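Local coordinates for protein glutathione S-transferase enzyme with thioredoxin-like domain (Bradyrhizobium sp., PDB 4MF7) that probably catalyses the conjugation of glutathione to electrophilic substrates, as a glutathione S-transferase with a thioredoxin-like domain, at residues 216-219 / 220-223. Numbering follows the deposited sequence.
Sequences IGFY and GARE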
loop_
_atom_site.group_PDB
_atom_site.type_symbol
_atom_site.label_atom_id
_atom_site.label_comp_id
_atom_site.label_asym_id
_atom_site.label_seq_id
_atom_site.Cartn_x
_atom_site.Cartn_y
_atom_site.Cartn_z
ATOM N N ILE A 216 -20.042 -6.788 -5.876
ATOM C CA ILE A 216 -21.463 -6.988 -6.067
ATOM C C ILE A 216 -21.757 -7.308 -7.534
ATOM O O ILE A 216 -22.881 -7.095 -8.024
ATOM C CB ILE A 216 -22.260 -5.727 -5.657
ATOM C CG1 ILE A 216 -21.911 -4.532 -6.565
ATOM C CG2 ILE A 216 -22.022 -5.409 -4.181
ATOM C CD1 ILE A 216 -22.844 -3.348 -6.458
ATOM N N GLY A 217 -20.736 -7.813 -8.222
ATOM C CA GLY A 217 -20.798 -8.040 -9.651
ATOM C C GLY A 217 -21.626 -9.261 -9.973
ATOM O O GLY A 217 -22.442 -9.214 -10.890
ATOM N N PHE A 218 -21.441 -10.340 -9.207
ATOM C CA PHE A 218 -22.061 -11.623 -9.543
ATOM C C PHE A 218 -23.451 -11.834 -8.926
ATOM O O PHE A 218 -23.867 -11.117 -7.999
ATOM C CB PHE A 218 -21.112 -12.799 -9.236
ATOM C CG PHE A 218 -20.938 -13.111 -7.772
ATOM C CD1 PHE A 218 -21.813 -13.982 -7.123
ATOM C CD2 PHE A 218 -19.871 -12.578 -7.048
ATOM C CE1 PHE A 218 -21.650 -14.285 -5.777
ATOM C CE2 PHE A 218 -19.696 -12.887 -5.701
ATOM C CZ PHE A 218 -20.587 -13.739 -5.066
ATOM N N TYR A 219 -24.167 -12.823 -9.464
ATOM C CA TYR A 219 -25.541 -13.097 -9.050
ATOM C C TYR A 219 -25.601 -13.501 -7.581
ATOM O O TYR A 219 -24.931 -14.444 -7.153
ATOM C CB TYR A 219 -26.175 -14.205 -9.908
ATOM C CG TYR A 219 -27.665 -14.338 -9.682
ATOM C CD1 TYR A 219 -28.546 -13.336 -10.116
ATOM C CD2 TYR A 219 -28.197 -15.450 -9.027
ATOM C CE1 TYR A 219 -29.912 -13.444 -9.907
ATOM C CE2 TYR A 219 -29.564 -15.570 -8.819
ATOM C CZ TYR A 219 -30.416 -14.563 -9.262
ATOM O OH TYR A 219 -31.775 -14.658 -9.060
ATOM N N GLY A 220 -26.401 -12.771 -6.811
ATOM C CA GLY A 220 -26.541 -13.043 -5.401
ATOM C C GLY A 220 -25.581 -12.264 -4.522
ATOM O O GLY A 220 -25.747 -12.236 -3.304
ATOM N N ALA A 221 -24.570 -11.633 -5.115
ATOM C CA ALA A 221 -23.500 -11.000 -4.318
ATOM C C ALA A 221 -24.026 -9.843 -3.467
ATOM O O ALA A 221 -23.706 -9.765 -2.277
ATOM C CB ALA A 221 -22.363 -10.518 -5.216
ATOM N N ARG A 222 -24.816 -8.963 -4.072
ATOM C CA ARG A 222 -25.424 -7.847 -3.321
ATOM C C ARG A 222 -26.174 -8.353 -2.107
ATOM O O ARG A 222 -26.037 -7.833 -1.020
ATOM C CB ARG A 222 -26.461 -7.106 -4.152
ATOM C CG ARG A 222 -25.925 -6.276 -5.278
ATOM C CD ARG A 222 -27.078 -5.759 -6.097
ATOM N NE ARG A 222 -27.552 -4.486 -5.587
ATOM C CZ ARG A 222 -27.251 -3.301 -6.121
ATOM N NH1 ARG A 222 -26.470 -3.198 -7.193
ATOM N NH2 ARG A 222 -27.740 -2.202 -5.576
ATOM N N GLU A 223 -26.991 -9.384 -2.320
ATOM C CA GLU A 223 -27.795 -9.949 -1.246
ATOM C C GLU A 223 -26.903 -10.557 -0.174
ATOM O O GLU A 223 -27.126 -10.384 1.023
ATOM C CB GLU A 223 -28.783 -10.994 -1.798
ATOM C CG GLU A 223 -29.919 -10.383 -2.614
ATOM C CD GLU A 223 -29.496 -9.858 -3.996
ATOM O OE1 GLU A 223 -28.464 -10.307 -4.566
ATOM O OE2 GLU A 223 -30.203 -8.972 -4.520
HETATM O O HOH W 1 -25.033 -9.229 -6.706
#
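F218 and A221 close a tight turn through a backbone hydrogen bond from A221 N to F218 O, 3.0 Å long with an N-H...O angle of 160°. The i to i+3 bond spans Y219 and G220, whose backbone angles are those of a type II beta turn: Y219 is extended at the second position. G220 takes the third position of the turn with a positive phi, which glycine adopts readily.

A water bridges the turn. It donates to F218 O at 2.6 Å and accepts from R222 N at 2.7 Å, and so takes up an amide of the first helical turn. Its bond to I216 O is weak.

The F218 ring covers the methyl of A221. A221 CB sits 3.5 Å from the centroid of the F218 ring and 9° off the normal, a CH-pi contact over the face. With chi1 at 73°, CG of F218 sits between the backbone N and the carbonyl carbon, and the ring folds back over the A221 methyl. A221 CB also meets I216 CA at 3.7 Å.

I216 and R222 cross at a slant. I216 CB touches R222 CG at 3.7 Å, and I216 CD1 comes within 3.7 Å of R222 NH1. The arginine chain bends at chi3, and its NH2 forms a salt bridge with D228. F227 touches both I216 and R222.

The turn lies at the surface of the C-terminal domain, where it links the end of helix 203-215 to the short helix 221-224, with G220 as N-cap.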